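Local atomic coordinates of protein (tenascin) (Gallus gallus, PDB entry 1QR4), a protein that probably acts in cell adhesion in the extracellular matrix, its two fibronectin type III domains here probably taking part in binding heparin and contactin. Residues E20-R29 with V55-D66; V94-S102 with V113-R121. All coordinates share one frame; numbering follows the deposited sequence.

Interaction 1 (E20-R29 with V55-D66); sequences ETTLSLRWRR and VDSTSFILRGLD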
# COMPACT_ATOMS: atom_id res chain seq x y z
N GLU A 20 1.56 -0.05 1.93
CA GLU A 20 0.85 1.22 2.11
C GLU A 20 1.72 2.21 2.86
O GLU A 20 1.58 3.43 2.71
CB GLU A 20 -0.41 1.00 2.96
CG GLU A 20 -1.64 0.58 2.19
CD GLU A 20 -2.79 0.20 3.11
OE1 GLU A 20 -2.98 0.87 4.15
OE2 GLU A 20 -3.50 -0.77 2.78
N THR A 21 2.63 1.67 3.65
CA THR A 21 3.45 2.50 4.49
C THR A 21 4.95 2.18 4.34
O THR A 21 5.79 2.87 4.93
CB THR A 21 2.93 2.34 5.95
OG1 THR A 21 3.62 3.22 6.84
CG2 THR A 21 3.07 0.89 6.42
N THR A 22 5.29 1.17 3.54
CA THR A 22 6.70 0.83 3.36
C THR A 22 7.13 0.58 1.94
O THR A 22 6.32 0.32 1.06
CB THR A 22 7.12 -0.43 4.14
OG1 THR A 22 6.65 -1.59 3.45
CG2 THR A 22 6.58 -0.42 5.54
N LEU A 23 8.44 0.62 1.76
CA LEU A 23 9.10 0.35 0.50
C LEU A 23 10.36 -0.38 0.87
O LEU A 23 11.01 -0.05 1.85
CB LEU A 23 9.47 1.64 -0.22
CG LEU A 23 8.29 2.33 -0.91
CD1 LEU A 23 8.73 3.70 -1.39
CD2 LEU A 23 7.79 1.48 -2.07
N SER A 24 10.66 -1.42 0.11
CA SER A 24 11.84 -2.23 0.34
C SER A 24 12.96 -1.84 -0.66
O SER A 24 12.80 -1.96 -1.89
CB SER A 24 11.48 -3.70 0.20
OG SER A 24 12.60 -4.51 0.49
N LEU A 25 14.07 -1.35 -0.13
CA LEU A 25 15.18 -0.91 -0.96
C LEU A 25 16.33 -1.91 -1.03
O LEU A 25 16.70 -2.54 -0.02
CB LEU A 25 15.71 0.42 -0.46
CG LEU A 25 14.70 1.56 -0.32
CD1 LEU A 25 15.33 2.70 0.45
CD2 LEU A 25 14.23 2.00 -1.68
N ARG A 26 16.93 -2.01 -2.22
CA ARG A 26 18.06 -2.89 -2.45
C ARG A 26 19.01 -2.26 -3.46
O ARG A 26 18.58 -1.62 -4.41
CB ARG A 26 17.57 -4.25 -2.92
CG ARG A 26 18.61 -5.32 -2.87
CD ARG A 26 17.98 -6.68 -2.98
NE ARG A 26 18.99 -7.70 -3.18
CZ ARG A 26 19.18 -8.35 -4.32
NH1 ARG A 26 18.40 -8.08 -5.37
NH2 ARG A 26 20.16 -9.23 -4.42
N TRP A 27 20.31 -2.44 -3.23
CA TRP A 27 21.35 -1.87 -4.08
C TRP A 27 22.67 -2.59 -3.98
O TRP A 27 22.86 -3.47 -3.13
CB TRP A 27 21.60 -0.43 -3.68
CG TRP A 27 22.15 -0.33 -2.32
CD1 TRP A 27 23.46 -0.37 -1.97
CD2 TRP A 27 21.41 -0.22 -1.10
NE1 TRP A 27 23.60 -0.28 -0.61
CE2 TRP A 27 22.35 -0.19 -0.05
CE3 TRP A 27 20.05 -0.14 -0.80
CZ2 TRP A 27 21.97 -0.10 1.29
CZ3 TRP A 27 19.67 -0.04 0.53
CH2 TRP A 27 20.63 -0.03 1.56
N ARG A 28 23.61 -2.16 -4.82
CA ARG A 28 24.94 -2.73 -4.81
C ARG A 28 25.87 -1.86 -4.00
O ARG A 28 25.78 -0.64 -4.03
CB ARG A 28 25.50 -2.89 -6.21
CG ARG A 28 25.33 -4.27 -6.75
CD ARG A 28 26.42 -4.57 -7.73
NE ARG A 28 26.19 -5.84 -8.42
CZ ARG A 28 25.10 -6.14 -9.13
NH1 ARG A 28 24.09 -5.26 -9.24
NH2 ARG A 28 25.02 -7.32 -9.74
N ARG A 29 26.76 -2.51 -3.26
CA ARG A 29 27.72 -1.82 -2.43
C ARG A 29 28.82 -1.22 -3.30
O ARG A 29 29.11 -1.75 -4.38
CB ARG A 29 28.34 -2.82 -1.46
CG ARG A 29 29.46 -2.31 -0.57
CD ARG A 29 30.09 -3.50 0.15
NE ARG A 29 31.17 -3.11 1.03
CZ ARG A 29 31.21 -3.37 2.34
NH1 ARG A 29 30.22 -4.04 2.92
NH2 ARG A 29 32.24 -2.94 3.06
N VAL A 55 27.44 0.35 6.77
CA VAL A 55 28.20 -0.09 5.61
C VAL A 55 27.92 -1.53 5.20
O VAL A 55 28.13 -1.91 4.04
CB VAL A 55 29.70 0.05 5.83
CG1 VAL A 55 30.11 1.47 5.63
CG2 VAL A 55 30.06 -0.38 7.23
N ASP A 56 27.42 -2.33 6.13
CA ASP A 56 27.15 -3.74 5.86
C ASP A 56 25.78 -4.06 5.26
O ASP A 56 25.43 -5.23 5.10
CB ASP A 56 27.37 -4.54 7.15
CG ASP A 56 26.70 -3.90 8.37
OD1 ASP A 56 27.35 -3.01 8.97
OD2 ASP A 56 25.55 -4.27 8.72
N SER A 57 25.00 -3.04 4.91
CA SER A 57 23.69 -3.28 4.33
C SER A 57 23.61 -3.06 2.82
O SER A 57 24.29 -2.18 2.27
CB SER A 57 22.62 -2.39 5.00
OG SER A 57 22.78 -2.35 6.41
N THR A 58 22.81 -3.88 2.16
CA THR A 58 22.58 -3.74 0.73
C THR A 58 21.07 -3.81 0.54
O THR A 58 20.55 -3.83 -0.58
CB THR A 58 23.27 -4.83 -0.08
OG1 THR A 58 22.84 -6.12 0.36
CG2 THR A 58 24.78 -4.71 0.06
N SER A 59 20.37 -3.77 1.67
CA SER A 59 18.92 -3.85 1.73
C SER A 59 18.46 -3.09 2.97
O SER A 59 19.17 -3.04 3.98
CB SER A 59 18.49 -5.31 1.85
OG SER A 59 17.10 -5.44 1.63
N PHE A 60 17.28 -2.49 2.89
CA PHE A 60 16.74 -1.71 4.00
C PHE A 60 15.28 -1.44 3.70
O PHE A 60 14.95 -1.06 2.58
CB PHE A 60 17.49 -0.38 4.11
CG PHE A 60 16.80 0.66 4.95
CD1 PHE A 60 15.79 1.45 4.40
CD2 PHE A 60 17.17 0.88 6.27
CE1 PHE A 60 15.16 2.43 5.16
CE2 PHE A 60 16.55 1.85 7.04
CZ PHE A 60 15.54 2.63 6.49
N ILE A 61 14.42 -1.66 4.69
CA ILE A 61 12.98 -1.42 4.54
C ILE A 61 12.65 -0.01 4.99
O ILE A 61 12.82 0.35 6.16
CB ILE A 61 12.10 -2.38 5.36
CG1 ILE A 61 12.38 -3.84 4.99
CG2 ILE A 61 10.63 -2.08 5.10
CD1 ILE A 61 11.89 -4.21 3.63
N LEU A 62 12.20 0.80 4.05
CA LEU A 62 11.84 2.17 4.33
C LEU A 62 10.44 2.15 4.95
O LEU A 62 9.53 1.52 4.42
CB LEU A 62 11.88 2.96 3.04
CG LEU A 62 11.82 4.47 3.14
CD1 LEU A 62 12.70 4.99 4.27
CD2 LEU A 62 12.28 5.01 1.81
N ARG A 63 10.27 2.83 6.07
CA ARG A 63 8.98 2.84 6.75
C ARG A 63 8.49 4.23 7.19
O ARG A 63 9.27 5.20 7.24
CB ARG A 63 9.05 1.93 7.99
CG ARG A 63 9.23 0.44 7.69
CD ARG A 63 9.59 -0.32 8.95
NE ARG A 63 10.94 -0.01 9.41
CZ ARG A 63 11.94 -0.89 9.49
NH1 ARG A 63 11.73 -2.16 9.16
NH2 ARG A 63 13.14 -0.50 9.89
N GLY A 64 7.21 4.30 7.52
CA GLY A 64 6.62 5.55 7.98
C GLY A 64 6.17 6.46 6.87
O GLY A 64 6.02 7.66 7.06
N LEU A 65 5.89 5.86 5.72
CA LEU A 65 5.46 6.61 4.56
C LEU A 65 3.93 6.74 4.48
O LEU A 65 3.21 6.11 5.26
CB LEU A 65 6.00 5.91 3.30
CG LEU A 65 7.48 5.50 3.33
CD1 LEU A 65 7.86 4.88 2.00
CD2 LEU A 65 8.36 6.69 3.65
N ASP A 66 3.45 7.58 3.58
CA ASP A 66 2.01 7.77 3.39
C ASP A 66 1.56 6.86 2.25
O ASP A 66 2.39 6.36 1.49
CB ASP A 66 1.69 9.24 3.12
CG ASP A 66 2.03 10.14 4.32
OD1 ASP A 66 2.68 9.66 5.28
OD2 ASP A 66 1.65 11.33 4.31
O HOH W 1 5.65 1.83 8.68
O HOH W 2 20.37 -7.36 -0.50

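Interaction 2 (V94-S102 with V113-R121); sequences VVGSPKGIS and VSWTPPRSR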
# COMPACT_ATOMS: atom_id res chain seq x y z
N VAL A 94 1.57 1.91 -2.28
CA VAL A 94 0.30 1.45 -2.83
C VAL A 94 -0.86 2.19 -2.16
O VAL A 94 -0.72 2.65 -1.04
CB VAL A 94 0.14 -0.06 -2.61
CG1 VAL A 94 0.11 -0.37 -1.14
CG2 VAL A 94 -1.12 -0.54 -3.29
N VAL A 95 -1.98 2.32 -2.86
CA VAL A 95 -3.15 3.00 -2.30
C VAL A 95 -3.60 2.31 -1.00
O VAL A 95 -3.39 1.11 -0.82
CB VAL A 95 -4.32 3.04 -3.33
CG1 VAL A 95 -4.68 1.64 -3.79
CG2 VAL A 95 -5.53 3.75 -2.74
N GLY A 96 -4.20 3.09 -0.09
CA GLY A 96 -4.65 2.55 1.18
C GLY A 96 -5.91 1.68 1.22
O GLY A 96 -6.86 1.90 0.46
N SER A 97 -5.90 0.69 2.12
CA SER A 97 -7.04 -0.23 2.34
C SER A 97 -8.09 0.45 3.22
O SER A 97 -7.73 1.30 4.04
CB SER A 97 -6.59 -1.46 3.14
OG SER A 97 -5.64 -2.26 2.47
N PRO A 98 -9.39 0.10 3.05
CA PRO A 98 -10.42 0.71 3.90
C PRO A 98 -10.10 0.16 5.29
O PRO A 98 -9.49 -0.91 5.41
CB PRO A 98 -11.71 0.11 3.35
CG PRO A 98 -11.39 -0.15 1.93
CD PRO A 98 -10.01 -0.75 2.02
N LYS A 99 -10.47 0.88 6.34
CA LYS A 99 -10.13 0.45 7.70
C LYS A 99 -11.02 -0.55 8.45
O LYS A 99 -10.51 -1.36 9.24
CB LYS A 99 -9.84 1.68 8.58
CG LYS A 99 -8.62 2.48 8.13
CD LYS A 99 -7.36 1.60 8.05
CE LYS A 99 -6.91 1.09 9.42
NZ LYS A 99 -6.47 2.19 10.35
N GLY A 100 -12.32 -0.54 8.21
CA GLY A 100 -13.17 -1.48 8.93
C GLY A 100 -14.44 -1.89 8.23
O GLY A 100 -15.29 -1.06 7.90
N ILE A 101 -14.60 -3.19 8.03
CA ILE A 101 -15.80 -3.67 7.38
C ILE A 101 -16.86 -3.96 8.45
O ILE A 101 -16.56 -4.54 9.50
CB ILE A 101 -15.50 -4.91 6.51
CG1 ILE A 101 -16.74 -5.32 5.73
CG2 ILE A 101 -14.95 -6.04 7.36
CD1 ILE A 101 -16.49 -6.46 4.77
N SER A 102 -18.07 -3.48 8.23
CA SER A 102 -19.16 -3.70 9.16
C SER A 102 -20.42 -4.08 8.42
O SER A 102 -20.61 -3.73 7.25
CB SER A 102 -19.40 -2.46 10.02
OG SER A 102 -19.87 -1.37 9.24
N VAL A 113 -23.44 -3.48 3.72
CA VAL A 113 -22.03 -3.52 4.10
C VAL A 113 -21.51 -2.09 4.04
O VAL A 113 -21.84 -1.33 3.13
CB VAL A 113 -21.21 -4.46 3.18
CG1 VAL A 113 -21.50 -4.17 1.73
CG2 VAL A 113 -19.74 -4.32 3.49
N SER A 114 -20.77 -1.70 5.07
CA SER A 114 -20.22 -0.36 5.17
C SER A 114 -18.73 -0.44 5.52
O SER A 114 -18.27 -1.47 6.02
CB SER A 114 -20.99 0.42 6.23
OG SER A 114 -20.40 1.67 6.49
N TRP A 115 -17.98 0.62 5.24
CA TRP A 115 -16.53 0.64 5.54
C TRP A 115 -16.02 2.01 5.86
O TRP A 115 -16.58 3.00 5.43
CB TRP A 115 -15.73 0.10 4.35
CG TRP A 115 -16.01 0.84 3.09
CD1 TRP A 115 -15.40 1.97 2.65
CD2 TRP A 115 -17.04 0.54 2.15
NE1 TRP A 115 -15.99 2.41 1.50
CE2 TRP A 115 -17.00 1.55 1.16
CE3 TRP A 115 -18.00 -0.49 2.04
CZ2 TRP A 115 -17.89 1.57 0.07
CZ3 TRP A 115 -18.88 -0.47 0.95
CH2 TRP A 115 -18.82 0.55 -0.02
N THR A 116 -14.93 2.08 6.61
CA THR A 116 -14.37 3.38 6.94
C THR A 116 -13.22 3.68 5.98
O THR A 116 -12.27 2.91 5.84
CB THR A 116 -13.95 3.50 8.44
OG1 THR A 116 -12.69 2.88 8.66
CG2 THR A 116 -15.02 2.86 9.34
N PRO A 117 -13.35 4.79 5.24
CA PRO A 117 -12.42 5.31 4.25
C PRO A 117 -11.04 5.61 4.78
O PRO A 117 -10.88 6.07 5.91
CB PRO A 117 -13.10 6.61 3.82
CG PRO A 117 -14.54 6.28 3.97
CD PRO A 117 -14.54 5.64 5.31
N PRO A 118 -10.03 5.34 3.95
CA PRO A 118 -8.61 5.56 4.27
C PRO A 118 -8.22 7.04 4.06
O PRO A 118 -8.99 7.82 3.48
CB PRO A 118 -7.92 4.67 3.25
CG PRO A 118 -8.81 4.80 2.04
CD PRO A 118 -10.18 4.67 2.65
N ARG A 119 -7.06 7.41 4.59
CA ARG A 119 -6.54 8.78 4.45
C ARG A 119 -5.68 8.75 3.19
O ARG A 119 -4.44 8.81 3.25
CB ARG A 119 -5.69 9.19 5.67
CG ARG A 119 -6.50 9.47 6.94
CD ARG A 119 -7.37 10.72 6.81
NE ARG A 119 -6.58 11.94 6.71
CZ ARG A 119 -6.62 12.94 7.58
NH1 ARG A 119 -7.42 12.87 8.64
NH2 ARG A 119 -5.86 14.02 7.41
N SER A 120 -6.35 8.59 2.06
CA SER A 120 -5.71 8.52 0.75
C SER A 120 -6.76 8.82 -0.32
O SER A 120 -7.93 8.45 -0.18
CB SER A 120 -5.12 7.12 0.53
OG SER A 120 -4.71 6.92 -0.81
N ARG A 121 -6.33 9.53 -1.36
CA ARG A 121 -7.22 9.87 -2.46
C ARG A 121 -7.66 8.57 -3.11
O ARG A 121 -6.83 7.74 -3.47
CB ARG A 121 -6.49 10.77 -3.44
CG ARG A 121 -7.19 10.98 -4.76
CD ARG A 121 -6.37 11.91 -5.62
NE ARG A 121 -6.83 11.94 -7.00
CZ ARG A 121 -6.46 12.85 -7.90
NH1 ARG A 121 -5.62 13.82 -7.54
NH2 ARG A 121 -6.91 12.78 -9.15

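Interaction 1 (E20-R29 with V55-D66)
The Trp27 indole lies with one face against the backbone of Thr58 and Ser59: the carbonyl carbon of Thr58 sits 3.7 Å above the ring plane, over its centre, and the amide N of Ser59 lies toward the rim of the same face. Thr58 CA makes a CH-pi contact with the five-membered ring, 4.0 Å from its centroid. At the edge, near the ring plane, Trp27 CH2 meets Phe60 CB; the ring of Tyr37 packs edge-to-face with the indole. CG of Trp27 stands between its backbone N and carbonyl carbon (chi1 65°), which turns the indole onto the segment 55-66 at Thr58 and Ser59 while Trp27 N bonds to Thr58 O. The Phe60 ring has Leu62 CD1 of its own strand at its edge, in plane. Leu25 runs alongside Phe60, pointing the same way, its CD1 4.2 Å from Phe60 CD1 and also touching Leu62 CD2. Leu23 crosses Leu65 at about a right angle, CD1 to CD1 at 3.7 Å. On the opposite face of the sheet, Ser24 OG touches Ile61 CD1, and Thr22 CG2 lies beside CG of the poorly ordered Arg63.

The strands 22-28 and 59-63 run antiparallel, 160° between their directions. Leu23 with Leu62 and Leu25 with Phe60 are hydrogen-bonded pairs, each exchanging two backbone bonds. Beyond the ladder Leu65 N bonds to Thr21 O, and one water joins Thr21 OG1 to Gly64 N. A second water, in the plane of the Arg26 guanidinium at its edge, accepts from NE and is hydrogen-bonded to Thr58 OG1.

Leu23, Leu25, Trp27 and Leu65 also touch strand 70-78 of the facing sheet, filling the core of the two-sheet beta sandwich of a fibronectin type III domain, with 22-28 as the central strand of its three-stranded sheet.

Interaction 2 (V94-S102 with V113-R121)
Lys99 and Thr116 meet through backbone and side chain: Lys99 N donates to Thr116 O at 2.8 Å in a nearly straight bond (N-H...O 164°), and Thr116 OG1 lies beside Lys99 CB. The threonine hydroxyl stands between its backbone N and carbonyl carbon (chi1 80°), on the side of this methylene, while the lysine chain bends and carries its amine away. A second, weak bond runs from Thr116 N to Gly100 O, and the same carbonyl receives a CA-H...O contact from Trp115 CA at 3.2 Å. Ser102 and Ser114 then pair fully, each N bonded to the other's O at 3.0 Å. Ile101 CG1 packs 3.9 Å from Val113 CG2 on the side facing the domain interior.

This is the open end of the beta hairpin of strands 101-104 and 111-115, in the three-stranded sheet of the second of the two fibronectin type III domains here. Toward the interdomain end the ladder gives way to proline packing: Pro98 CB touches Trp115 CB at 4.1 Å, and Pro118 CB approaches Ser97 O at 3.5 Å. Val95 CG2 meets Ser120 OG.

Farther out, Tyr125 touches Pro98, Pro118 and the Trp115 ring, the two ring planes about 55° apart. Thr147, just before the neighbouring strand 148-151, bonds through OG1 to Trp115 O and through its carbonyl O to Ser114 OG, and Ser166 OG holds Gly96 O.

How the interactions relate
Interactions 1 and 2 follow each other along the chain, one in each fibronectin type III domain, with centres about 26 Å apart on opposite sides of the chain's centre. They nevertheless touch at the domain junction. Glu20 OE2 lies 2.6 Å from Ser97 OG, a probable hydrogen bond, and the same serine hydroxyl also bonds to Glu174 O. Glu20 CG packs 3.5 Å from Val95 O, and its backbone N lies 3.4 Å from Val94 CG1. At the far end of interaction 1 the Arg29 side chain is about 8 Å from that of Lys33, part of the putative heparin-binding site; interaction 2 lies away from that site.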